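PDB 2PO1: exosome complex component Rrp42 from Pyrococcus abyssi, which is probably a non-catalytic subunit of the RNA-degrading exosome, contributing to the structuring of the active site of its partner Rrp41. Local coordinates for residues V43-I46 with G51-L54; V64-S69 with I161-N166; R111-G116 with D154-A159; I224-D229 with M251-T256. All coordinates share one frame; numbering follows the deposited sequence.

Contact 1 (V43-I46 with G51-L54); sequences VGVI and GSAL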
loop_
_atom_site.group_PDB
_atom_site.type_symbol
_atom_site.label_atom_id
_atom_site.label_comp_id
_atom_site.label_asym_id
_atom_site.label_seq_id
_atom_site.Cartn_x
_atom_site.Cartn_y
_atom_site.Cartn_z
ATOM N N VAL C 43 20.727 6.728 -27.999
ATOM C CA VAL C 43 21.298 6.239 -26.752
ATOM C C VAL C 43 21.980 7.386 -26.009
ATOM O O VAL C 43 22.402 8.353 -26.617
ATOM C CB VAL C 43 22.161 5.019 -27.144
ATOM C CG1 VAL C 43 23.582 5.150 -26.800
ATOM C CG2 VAL C 43 21.532 3.765 -26.668
ATOM N N GLY C 44 21.967 7.366 -24.689
ATOM C CA GLY C 44 22.687 8.388 -23.935
ATOM C C GLY C 44 21.977 9.713 -23.840
ATOM O O GLY C 44 22.593 10.741 -23.603
ATOM N N VAL C 45 20.660 9.667 -23.982
ATOM C CA VAL C 45 19.817 10.862 -24.011
ATOM C C VAL C 45 19.586 11.455 -22.598
ATOM O O VAL C 45 19.309 12.637 -22.475
ATOM C CB VAL C 45 18.442 10.559 -24.697
ATOM C CG1 VAL C 45 18.639 10.126 -26.107
ATOM C CG2 VAL C 45 17.693 9.475 -23.956
ATOM N N ILE C 46 19.648 10.625 -21.550
ATOM C CA ILE C 46 19.534 11.121 -20.171
ATOM C C ILE C 46 20.957 11.115 -19.582
ATOM O O ILE C 46 21.446 10.090 -19.072
ATOM C CB ILE C 46 18.580 10.285 -19.262
ATOM C CG1 ILE C 46 17.174 10.148 -19.880
ATOM C CG2 ILE C 46 18.507 10.911 -17.900
ATOM C CD1 ILE C 46 16.506 11.498 -20.235
ATOM N N GLY C 51 23.403 5.062 -18.190
ATOM C CA GLY C 51 23.094 4.730 -19.571
ATOM C C GLY C 51 21.656 5.054 -19.833
ATOM O O GLY C 51 20.850 5.142 -18.908
ATOM N N SER C 52 21.320 5.190 -21.095
ATOM C CA SER C 52 19.937 5.464 -21.463
ATOM C C SER C 52 19.685 5.183 -22.921
ATOM O O SER C 52 20.616 5.100 -23.707
ATOM C CB SER C 52 19.543 6.889 -21.086
ATOM O OG SER C 52 20.367 7.831 -21.695
ATOM N N ALA C 53 18.430 4.976 -23.304
ATOM C CA ALA C 53 18.155 4.766 -24.714
ATOM C C ALA C 53 16.722 5.227 -24.847
ATOM O O ALA C 53 15.837 4.921 -23.989
ATOM C CB ALA C 53 18.280 3.245 -25.112
ATOM N N LEU C 54 16.509 6.049 -25.851
ATOM C CA LEU C 54 15.154 6.378 -26.293
ATOM C C LEU C 54 14.931 5.497 -27.531
ATOM O O LEU C 54 15.724 5.590 -28.489
ATOM C CB LEU C 54 15.072 7.860 -26.674
ATOM C CG LEU C 54 13.683 8.279 -27.148
ATOM C CD1 LEU C 54 12.631 8.179 -26.051
ATOM C CD2 LEU C 54 13.744 9.647 -27.570
HETATM O O HOH W 1 22.525 8.056 -20.329
#
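Val43 lays its CG2 against the methyl of Ala53, with CG2 and CB 3.6 Å apart; the two residues form an antiparallel non-hydrogen-bonded pair and send their side chains to the same side of the sheet. The backbone bond beside this pair runs from Gly44 N to Ser52 O, at 2.8 Å and with an N-H...O angle of 165°. Gly44 takes a positive phi of 79°, a backbone shape glycine adopts easily, and there the chain turns over the Ser52 side chain. Ser52 OG lies between its own backbone N and carbonyl carbon (chi1 58°), a position that lifts it toward the turn, where it accepts a 2.9 Å bond from Ile46 N. A water stands 2.6 Å from both Ser52 OG and Ile46 O, linking the two. With an alanine here, Ile46 N would probably lose its acceptor on strand 51-57, and the water its hold on that strand. Toward Leu54, Val45 CG2 rests on CB of that residue at 4.1 Å. The contact thus closes the connection between strands 39-43 and 51-57 at one border of a five-stranded sheet; helix 152-166 covers Val43 and Ala53 through Ala162, while Leu63 of strand 60-71 touches Val45 and Ile46.

Contact 2 (V64-S69 with I161-N166); sequences VGIKTS and IAALLN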
loop_
_atom_site.group_PDB
_atom_site.type_symbol
_atom_site.label_atom_id
_atom_site.label_comp_id
_atom_site.label_asym_id
_atom_site.label_seq_id
_atom_site.Cartn_x
_atom_site.Cartn_y
_atom_site.Cartn_z
ATOM N N VAL C 64 14.606 4.243 -21.609
ATOM C CA VAL C 64 15.147 3.443 -20.524
ATOM C C VAL C 64 16.341 4.135 -19.987
ATOM O O VAL C 64 17.185 4.683 -20.747
ATOM C CB VAL C 64 15.570 2.004 -21.017
ATOM C CG1 VAL C 64 16.359 1.227 -19.922
ATOM C CG2 VAL C 64 14.374 1.301 -21.382
ATOM N N GLY C 65 16.401 4.180 -18.668
ATOM C CA GLY C 65 17.563 4.772 -17.995
ATOM C C GLY C 65 18.229 3.663 -17.210
ATOM O O GLY C 65 17.540 2.778 -16.689
ATOM N N ILE C 66 19.569 3.671 -17.176
ATOM C CA ILE C 66 20.331 2.732 -16.362
ATOM C C ILE C 66 20.953 3.523 -15.283
ATOM O O ILE C 66 21.579 4.534 -15.545
ATOM C CB ILE C 66 21.467 2.031 -17.170
ATOM C CG1 ILE C 66 20.902 1.321 -18.412
ATOM C CG2 ILE C 66 22.266 1.118 -16.270
ATOM C CD1 ILE C 66 19.959 0.150 -18.178
ATOM N N LYS C 67 20.685 3.149 -14.043
ATOM C CA LYS C 67 21.396 3.767 -12.941
ATOM C C LYS C 67 21.991 2.661 -12.162
ATOM O O LYS C 67 21.312 1.675 -11.909
ATOM C CB LYS C 67 20.434 4.454 -11.972
ATOM C CG LYS C 67 19.539 5.456 -12.562
ATOM C CD LYS C 67 20.320 6.683 -12.794
ATOM C CE LYS C 67 20.349 7.435 -11.475
ATOM N NZ LYS C 67 21.187 8.587 -11.717
ATOM N N THR C 68 23.236 2.844 -11.733
ATOM C CA THR C 68 23.933 1.839 -10.966
ATOM C C THR C 68 24.373 2.405 -9.628
ATOM O O THR C 68 24.598 3.595 -9.490
ATOM C CB THR C 68 25.146 1.409 -11.716
ATOM O OG1 THR C 68 26.038 2.519 -11.759
ATOM C CG2 THR C 68 24.749 1.033 -13.123
ATOM N N SER C 69 24.433 1.560 -8.612
ATOM C CA SER C 69 25.126 1.943 -7.416
ATOM C C SER C 69 25.833 0.716 -6.895
ATOM O O SER C 69 25.880 -0.334 -7.549
ATOM C CB SER C 69 24.119 2.460 -6.399
ATOM O OG SER C 69 23.131 1.473 -6.267
ATOM N N ILE C 161 18.486 -3.062 -23.729
ATOM C CA ILE C 161 19.802 -3.515 -24.053
ATOM C C ILE C 161 20.625 -2.368 -24.650
ATOM O O ILE C 161 21.858 -2.305 -24.466
ATOM C CB ILE C 161 19.810 -4.790 -24.960
ATOM C CG1 ILE C 161 21.226 -5.395 -24.993
ATOM C CG2 ILE C 161 19.284 -4.488 -26.310
ATOM C CD1 ILE C 161 21.556 -6.058 -23.592
ATOM N N ALA C 162 19.968 -1.468 -25.363
ATOM C CA ALA C 162 20.730 -0.351 -25.925
ATOM C C ALA C 162 21.200 0.543 -24.785
ATOM O O ALA C 162 22.289 1.099 -24.834
ATOM C CB ALA C 162 19.891 0.438 -26.969
ATOM N N ALA C 163 20.396 0.689 -23.734
ATOM C CA ALA C 163 20.779 1.576 -22.635
ATOM C C ALA C 163 21.962 0.919 -21.879
ATOM O O ALA C 163 22.949 1.568 -21.526
ATOM C CB ALA C 163 19.592 1.819 -21.723
ATOM N N LEU C 164 21.905 -0.404 -21.703
ATOM C CA LEU C 164 22.991 -1.154 -21.016
ATOM C C LEU C 164 24.302 -1.070 -21.797
ATOM O O LEU C 164 25.409 -0.909 -21.227
ATOM C CB LEU C 164 22.527 -2.603 -20.857
ATOM C CG LEU C 164 21.525 -2.799 -19.746
ATOM C CD1 LEU C 164 21.015 -4.187 -19.904
ATOM C CD2 LEU C 164 22.270 -2.697 -18.414
ATOM N N LEU C 165 24.190 -1.161 -23.116
ATOM C CA LEU C 165 25.352 -0.988 -23.979
ATOM C C LEU C 165 25.867 0.425 -23.891
ATOM O O LEU C 165 27.030 0.635 -23.987
ATOM C CB LEU C 165 25.036 -1.298 -25.430
ATOM C CG LEU C 165 24.812 -2.795 -25.673
ATOM C CD1 LEU C 165 24.036 -2.953 -26.974
ATOM C CD2 LEU C 165 26.147 -3.560 -25.650
ATOM N N ASN C 166 24.971 1.383 -23.694
ATOM C CA ASN C 166 25.352 2.794 -23.552
ATOM C C ASN C 166 25.946 3.161 -22.195
ATOM O O ASN C 166 26.529 4.250 -22.023
ATOM C CB ASN C 166 24.092 3.649 -23.732
ATOM C CG ASN C 166 24.355 5.109 -23.570
ATOM O OD1 ASN C 166 23.774 5.728 -22.743
ATOM N ND2 ASN C 166 25.241 5.666 -24.394
#
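Apolar packing joins the two segments, and Ala163 is its centre: the single methyl of this helix residue meets both Val64 and Ile66. Val64 CG1 approaches Ala163 CB to 3.7 Å, and Ile66 CG1 reaches the same CB at 3.6 Å. Val64 holds CG1 anti to the backbone N (chi1 171°), which directs that branch at the helix. A second apolar contact lies one residue on, where Ile66 CD1 meets Leu164 CD2 at 3.7 Å, the two side chains crossing at about a right angle. No hydrogen bond spans the segments; the helix bonds its own backbone, as from Leu165 N to Ile161 O at 2.9 Å, while strand 64-69 bonds to its neighbours in the sheet, as Val64 does to Ala53. The axes of strand 64-69 and helix 161-166 come within 7.8 Å, a separation that the small Ala163 side chain suits, and their directions differ by 41°. All four touching residues are buried. Strand 60-71 runs between strands 51-57 and 135-147, with Val139, Ile141 and Val143 of the latter flanking Val64 and Ile66. Helix 152-166 lies over this sheet, and beyond it Ile268 of the long helix 247-275 packs on Ile161, Ala162 and Leu165.

Contact 3 (R111-G116 with D154-A159); sequences RVIDRG and DAIGIA. With nucleotides of chain A.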
loop_
_atom_site.group_PDB
_atom_site.type_symbol
_atom_site.label_atom_id
_atom_site.label_comp_id
_atom_site.label_asym_id
_atom_site.label_seq_id
_atom_site.Cartn_x
_atom_site.Cartn_y
_atom_site.Cartn_z
ATOM N N ARG C 111 9.450 -8.429 -16.568
ATOM C CA ARG C 111 9.997 -9.716 -16.265
ATOM C C ARG C 111 10.479 -10.399 -17.511
ATOM O O ARG C 111 11.511 -11.000 -17.510
ATOM C CB ARG C 111 8.938 -10.517 -15.485
ATOM C CG ARG C 111 8.770 -9.933 -14.149
ATOM C CD ARG C 111 7.769 -10.688 -13.316
ATOM N NE ARG C 111 7.919 -12.151 -13.449
ATOM C CZ ARG C 111 8.679 -12.891 -12.648
ATOM N NH1 ARG C 111 9.406 -12.335 -11.644
ATOM N NH2 ARG C 111 8.702 -14.197 -12.827
ATOM N N VAL C 112 9.758 -10.262 -18.610
ATOM C CA VAL C 112 10.142 -10.946 -19.829
ATOM C C VAL C 112 11.414 -10.299 -20.359
ATOM O O VAL C 112 12.255 -10.972 -20.891
ATOM C CB VAL C 112 9.069 -10.789 -20.879
ATOM C CG1 VAL C 112 9.565 -11.198 -22.240
ATOM C CG2 VAL C 112 7.818 -11.513 -20.466
ATOM N N ILE C 113 11.539 -8.978 -20.209
ATOM C CA ILE C 113 12.677 -8.290 -20.748
ATOM C C ILE C 113 13.854 -8.596 -19.814
ATOM O O ILE C 113 14.978 -8.768 -20.237
ATOM C CB ILE C 113 12.423 -6.713 -20.818
ATOM C CG1 ILE C 113 11.466 -6.348 -21.947
ATOM C CG2 ILE C 113 13.712 -5.944 -21.094
ATOM C CD1 ILE C 113 11.701 -7.169 -23.280
ATOM N N ASP C 114 13.591 -8.644 -18.517
ATOM C CA ASP C 114 14.637 -8.960 -17.591
ATOM C C ASP C 114 15.162 -10.340 -17.928
ATOM O O ASP C 114 16.371 -10.565 -17.926
ATOM C CB ASP C 114 14.041 -8.996 -16.200
ATOM C CG ASP C 114 15.062 -9.287 -15.146
ATOM O OD1 ASP C 114 15.508 -8.332 -14.471
ATOM O OD2 ASP C 114 15.354 -10.487 -14.971
ATOM N N ARG C 115 14.242 -11.261 -18.184
ATOM C CA ARG C 115 14.630 -12.633 -18.414
ATOM C C ARG C 115 15.501 -12.703 -19.613
ATOM O O ARG C 115 16.511 -13.407 -19.582
ATOM C CB ARG C 115 13.435 -13.543 -18.576
ATOM C CG ARG C 115 12.829 -13.745 -17.226
ATOM C CD ARG C 115 12.018 -14.997 -17.233
ATOM N NE ARG C 115 10.917 -14.931 -18.166
ATOM C CZ ARG C 115 9.688 -14.537 -17.838
ATOM N NH1 ARG C 115 8.757 -14.548 -18.759
ATOM N NH2 ARG C 115 9.390 -14.138 -16.598
ATOM N N GLY C 116 15.146 -11.935 -20.639
ATOM C CA GLY C 116 15.908 -11.955 -21.921
ATOM C C GLY C 116 17.354 -11.598 -21.669
ATOM O O GLY C 116 18.254 -12.138 -22.290
ATOM N N ASP C 154 8.958 -5.203 -27.431
ATOM C CA ASP C 154 10.187 -5.104 -28.211
ATOM C C ASP C 154 10.815 -3.759 -28.006
ATOM O O ASP C 154 12.016 -3.629 -27.895
ATOM C CB ASP C 154 9.938 -5.306 -29.688
ATOM C CG ASP C 154 9.403 -6.676 -30.009
ATOM O OD1 ASP C 154 9.121 -7.401 -29.069
ATOM O OD2 ASP C 154 9.265 -7.045 -31.220
ATOM N N ALA C 155 9.993 -2.739 -27.965
ATOM C CA ALA C 155 10.530 -1.384 -27.798
ATOM C C ALA C 155 11.272 -1.327 -26.468
ATOM O O ALA C 155 12.346 -0.768 -26.412
ATOM C CB ALA C 155 9.410 -0.380 -27.839
ATOM N N ILE C 156 10.705 -1.944 -25.403
ATOM C CA ILE C 156 11.329 -1.907 -24.097
ATOM C C ILE C 156 12.594 -2.758 -24.095
ATOM O O ILE C 156 13.601 -2.352 -23.552
ATOM C CB ILE C 156 10.377 -2.378 -22.942
ATOM C CG1 ILE C 156 9.234 -1.384 -22.717
ATOM C CG2 ILE C 156 11.204 -2.570 -21.682
ATOM C CD1 ILE C 156 8.097 -1.987 -22.050
ATOM N N GLY C 157 12.609 -3.928 -24.749
ATOM C CA GLY C 157 13.826 -4.722 -24.733
ATOM C C GLY C 157 14.957 -4.088 -25.543
ATOM O O GLY C 157 16.130 -4.188 -25.185
ATOM N N ILE C 158 14.601 -3.482 -26.660
ATOM C CA ILE C 158 15.586 -2.799 -27.528
ATOM C C ILE C 158 16.173 -1.670 -26.727
ATOM O O ILE C 158 17.382 -1.578 -26.559
ATOM C CB ILE C 158 14.944 -2.251 -28.762
ATOM C CG1 ILE C 158 14.622 -3.398 -29.707
ATOM C CG2 ILE C 158 15.864 -1.307 -29.528
ATOM C CD1 ILE C 158 13.587 -2.993 -30.742
ATOM N N ALA C 159 15.311 -0.841 -26.163
ATOM C CA ALA C 159 15.784 0.263 -25.308
ATOM C C ALA C 159 16.639 -0.232 -24.155
ATOM O O ALA C 159 17.598 0.424 -23.805
ATOM C CB ALA C 159 14.627 1.061 -24.784
ATOM P P A A 8 11.200 -10.271 -9.887
ATOM O OP1 A A 8 10.350 -9.755 -11.010
ATOM O OP2 A A 8 10.517 -10.590 -8.596
ATOM O "O5'" A A 8 12.149 -11.512 -10.310
ATOM C "C5'" A A 8 12.998 -11.521 -11.495
ATOM C "C4'" A A 8 13.976 -12.693 -11.545
ATOM O "O4'" A A 8 15.001 -12.502 -10.549
ATOM C "C3'" A A 8 13.495 -14.100 -11.199
ATOM O "O3'" A A 8 12.742 -14.741 -12.219
ATOM C "C2'" A A 8 14.821 -14.813 -10.957
ATOM O "O2'" A A 8 15.622 -14.994 -12.122
ATOM C "C1'" A A 8 15.415 -13.750 -10.041
ATOM N N9 A A 8 14.986 -13.804 -8.633
ATOM C C8 A A 8 14.074 -12.994 -7.984
ATOM N N7 A A 8 13.907 -13.257 -6.711
ATOM C C5 A A 8 14.775 -14.319 -6.514
ATOM C C6 A A 8 15.081 -15.069 -5.369
ATOM N N6 A A 8 14.501 -14.803 -4.195
ATOM N N1 A A 8 15.994 -16.074 -5.483
ATOM C C2 A A 8 16.572 -16.313 -6.679
ATOM N N3 A A 8 16.376 -15.666 -7.831
ATOM C C4 A A 8 15.456 -14.676 -7.676
ATOM P P A A 9 11.448 -15.586 -11.822
ATOM O OP1 A A 9 10.888 -15.979 -13.136
ATOM O OP2 A A 9 10.662 -14.869 -10.761
ATOM O "O5'" A A 9 12.046 -16.888 -11.121
ATOM C "C5'" A A 9 12.814 -17.824 -11.896
ATOM C "C4'" A A 9 13.185 -18.974 -10.993
ATOM O "O4'" A A 9 13.944 -18.412 -9.904
ATOM C "C3'" A A 9 12.003 -19.633 -10.302
ATOM O "O3'" A A 9 11.417 -20.617 -11.133
ATOM C "C2'" A A 9 12.644 -20.240 -9.069
ATOM O "O2'" A A 9 13.342 -21.444 -9.344
ATOM C "C1'" A A 9 13.599 -19.108 -8.712
ATOM N N9 A A 9 13.053 -18.185 -7.721
ATOM C C8 A A 9 12.347 -17.022 -7.932
ATOM N N7 A A 9 11.993 -16.423 -6.814
ATOM C C5 A A 9 12.513 -17.242 -5.814
ATOM C C6 A A 9 12.492 -17.173 -4.401
ATOM N N6 A A 9 11.894 -16.189 -3.721
ATOM N N1 A A 9 13.102 -18.161 -3.701
ATOM C C2 A A 9 13.698 -19.162 -4.376
ATOM N N3 A A 9 13.779 -19.331 -5.701
ATOM C C4 A A 9 13.163 -18.335 -6.360
#
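Helices 104-118 and 152-166 of the RNase PH-type domain meet where Ile113 packs on Ile156 and the backbone of Gly157. Ile113 CD1 comes within 3.6 Å of Gly157 CA, while Ile113 CG1 touches Ile156 CG2 at 3.8 Å, the isoleucines running nearly perpendicular to each other. Glycine permits this approach: a beta carbon on Gly157 would clash with Ile113 CD1. Arg111 extends from the same helix as Ile113 to RNA of chain A. A bend about the CG-CD bond of Arg111 (chi3 42°) turns its guanidinium toward two phosphates. Arg111 NH1 makes a weak 2.8 Å bond to OP1 of A8 of chain A and a 3.0 Å bond to OP2 of A9 of chain A; the latter oxygen lies at the guanidinium edge, in its plane. Arg111 NH2 adds a weak 2.9 Å bond to OP2 of A9 of chain A. A leucine in place of Arg111 would probably leave both phosphates without this cationic partner. Acidic side chains of a neighbouring subunit form salt bridges with Arg111 NE and Arg115 NH2. The arrangement is that of an RNA-binding site at a subunit interface of the exosome, with a buried helix-helix contact behind the phosphate-gripping arginine.

Contact 4 (I224-D229 with M251-T256); sequences ITITTD and MYAVET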
loop_
_atom_site.group_PDB
_atom_site.type_symbol
_atom_site.label_atom_id
_atom_site.label_comp_id
_atom_site.label_asym_id
_atom_site.label_seq_id
_atom_site.Cartn_x
_atom_site.Cartn_y
_atom_site.Cartn_z
ATOM N N ILE C 224 3.170 -13.460 -29.243
ATOM C CA ILE C 224 4.267 -14.281 -28.778
ATOM C C ILE C 224 5.512 -13.487 -28.977
ATOM O O ILE C 224 5.672 -12.808 -29.993
ATOM C CB ILE C 224 4.363 -15.712 -29.528
ATOM C CG1 ILE C 224 5.416 -16.592 -28.831
ATOM C CG2 ILE C 224 4.663 -15.538 -30.992
ATOM C CD1 ILE C 224 5.353 -18.063 -29.182
ATOM N N THR C 225 6.363 -13.518 -27.956
ATOM C CA THR C 225 7.621 -12.797 -28.009
ATOM C C THR C 225 8.708 -13.824 -27.908
ATOM O O THR C 225 8.629 -14.717 -27.063
ATOM C CB THR C 225 7.751 -11.837 -26.830
ATOM O OG1 THR C 225 6.845 -10.739 -26.999
ATOM C CG2 THR C 225 9.166 -11.333 -26.737
ATOM N N ILE C 226 9.647 -13.747 -28.855
ATOM C CA ILE C 226 10.871 -14.543 -28.876
ATOM C C ILE C 226 12.062 -13.613 -28.738
ATOM O O ILE C 226 12.269 -12.748 -29.582
ATOM C CB ILE C 226 11.083 -15.270 -30.270
ATOM C CG1 ILE C 226 9.771 -15.880 -30.800
ATOM C CG2 ILE C 226 12.190 -16.268 -30.168
ATOM C CD1 ILE C 226 9.189 -16.950 -29.847
ATOM N N THR C 227 12.869 -13.818 -27.711
ATOM C CA THR C 227 14.039 -13.025 -27.498
ATOM C C THR C 227 15.282 -13.838 -27.753
ATOM O O THR C 227 15.454 -14.912 -27.177
ATOM C CB THR C 227 14.079 -12.551 -26.025
ATOM O OG1 THR C 227 12.888 -11.843 -25.756
ATOM C CG2 THR C 227 15.300 -11.671 -25.767
ATOM N N THR C 228 16.144 -13.344 -28.631
ATOM C CA THR C 228 17.271 -14.102 -29.081
ATOM C C THR C 228 18.497 -13.209 -29.061
ATOM O O THR C 228 18.366 -11.990 -29.193
ATOM C CB THR C 228 17.058 -14.656 -30.504
ATOM O OG1 THR C 228 16.902 -13.565 -31.401
ATOM C CG2 THR C 228 15.815 -15.505 -30.545
ATOM N N ASP C 229 19.680 -13.819 -28.924
ATOM C CA ASP C 229 20.943 -13.056 -29.014
ATOM C C ASP C 229 21.728 -13.378 -30.277
ATOM O O ASP C 229 21.280 -14.211 -31.076
ATOM C CB ASP C 229 21.827 -13.237 -27.765
ATOM C CG ASP C 229 22.247 -14.662 -27.543
ATOM O OD1 ASP C 229 22.441 -14.999 -26.356
ATOM O OD2 ASP C 229 22.411 -15.463 -28.513
ATOM N N MET C 251 7.555 -22.174 -34.222
ATOM C CA MET C 251 8.747 -22.432 -35.003
ATOM C C MET C 251 9.027 -21.284 -35.994
ATOM O O MET C 251 10.121 -20.761 -36.059
ATOM C CB MET C 251 8.568 -23.740 -35.760
ATOM C CG MET C 251 8.396 -24.967 -34.868
ATOM S SD MET C 251 8.008 -26.551 -35.732
ATOM C CE MET C 251 9.234 -26.636 -37.049
ATOM N N TYR C 252 8.011 -20.894 -36.750
ATOM C CA TYR C 252 8.076 -19.720 -37.612
ATOM C C TYR C 252 8.491 -18.474 -36.842
ATOM O O TYR C 252 9.336 -17.707 -37.298
ATOM C CB TYR C 252 6.687 -19.470 -38.269
ATOM C CG TYR C 252 6.597 -18.097 -38.893
ATOM C CD1 TYR C 252 6.041 -17.034 -38.178
ATOM C CD2 TYR C 252 7.139 -17.843 -40.165
ATOM C CE1 TYR C 252 5.991 -15.805 -38.691
ATOM C CE2 TYR C 252 7.066 -16.594 -40.714
ATOM C CZ TYR C 252 6.508 -15.569 -39.950
ATOM O OH TYR C 252 6.418 -14.290 -40.413
ATOM N N ALA C 253 7.866 -18.247 -35.678
ATOM C CA ALA C 253 8.140 -17.070 -34.902
ATOM C C ALA C 253 9.629 -17.094 -34.478
ATOM O O ALA C 253 10.324 -16.070 -34.525
ATOM C CB ALA C 253 7.243 -17.064 -33.642
ATOM N N VAL C 254 10.118 -18.270 -34.062
ATOM C CA VAL C 254 11.476 -18.353 -33.510
ATOM C C VAL C 254 12.431 -17.976 -34.618
ATOM O O VAL C 254 13.306 -17.098 -34.488
ATOM C CB VAL C 254 11.811 -19.785 -33.034
ATOM C CG1 VAL C 254 13.266 -19.853 -32.730
ATOM C CG2 VAL C 254 11.019 -20.131 -31.760
ATOM N N GLU C 255 12.211 -18.610 -35.747
ATOM C CA GLU C 255 13.085 -18.408 -36.854
ATOM C C GLU C 255 13.089 -16.958 -37.359
ATOM O O GLU C 255 14.134 -16.355 -37.566
ATOM C CB GLU C 255 12.723 -19.435 -37.913
ATOM C CG GLU C 255 13.296 -19.167 -39.173
ATOM C CD GLU C 255 13.509 -20.441 -39.927
ATOM O OE1 GLU C 255 13.091 -21.510 -39.414
ATOM O OE2 GLU C 255 14.109 -20.357 -41.024
ATOM N N THR C 256 11.907 -16.394 -37.529
ATOM C CA THR C 256 11.746 -15.030 -37.970
ATOM C C THR C 256 12.272 -14.029 -36.967
ATOM O O THR C 256 12.810 -13.037 -37.371
ATOM C CB THR C 256 10.261 -14.754 -38.180
ATOM O OG1 THR C 256 9.778 -15.761 -39.036
ATOM C CG2 THR C 256 10.036 -13.399 -38.808
#
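Ile226 and Ala253 form the centre of the closely packed part, where the strand side chain lies over the helix backbone. Ile226 CG1 is 3.8 Å from Ala253 O and 4.0 Å from Ala253 CB. The other branch of Ile226, CG2, reaches Val254 CA at 4.0 Å, and its CD1 extends to Val254 CG2 at 4.1 Å. With CG1 anti to the carbonyl carbon and CG2 anti to the backbone N (chi1 -43°), Ile226 straddles the helix surface with both branches. Ile224 supplements it from two residues back, bringing CG2 to Ala253 CB at 4.0 Å. The four residues are buried, and no hydrogen bond crosses between the segments.

This is helix-on-sheet packing in the second RNase PH family domain: strand 222-228 belongs to a four-stranded antiparallel sheet, on which helix 247-275 lies, its local axis 8.3 Å from that of the strand and inclined by 40°. Phe201 of strand 197-204 also packs on Ala253, and Val237 of strand 234-240 on Ile226.

The looser, more polar side of the helix carries Glu255 and Tyr252. Glu255 points away from the strand, is exposed, and pairs outside the two segments, in a salt bridge with a basic side chain of a neighbouring subunit. Tyr252 is partly exposed, and its OH bonds to Glu34. Between the two sides, buried Thr256 folds back on the preceding turn: Tyr252 O accepts two bonds from Thr256, one from N and one from OG1 at 2.6 Å, the donors arriving from opposite faces of the carbonyl plane. Thr256 OG1 also lies 3.3 Å above one face of the Tyr252 ring, toward its rim.

Contacts 1 and 2 are continuous through one sheet: their centres lie 7 Å apart, and probable hydrogen bonds join Gly51 O to Ile66 N (2.6 Å) and Ala53 O to Val64 N (2.8 Å). Contact 3 shares helix 152-166 with contact 2, is nested along the chain inside the loop that contact 2 closes, and meets it where Val64 CG2 packs on Ala159 CB. Contact 4 lies in the second exoribonuclease family domain, across the chain's centre from contacts 1 and 2, but touches contact 3 through Gly116 and Thr227. In contact 3, Arg111 bonds to the RNA phosphates; nearest atoms of contacts 2, 1 and 4 are about 6, 11 and 13 Å from the RNA.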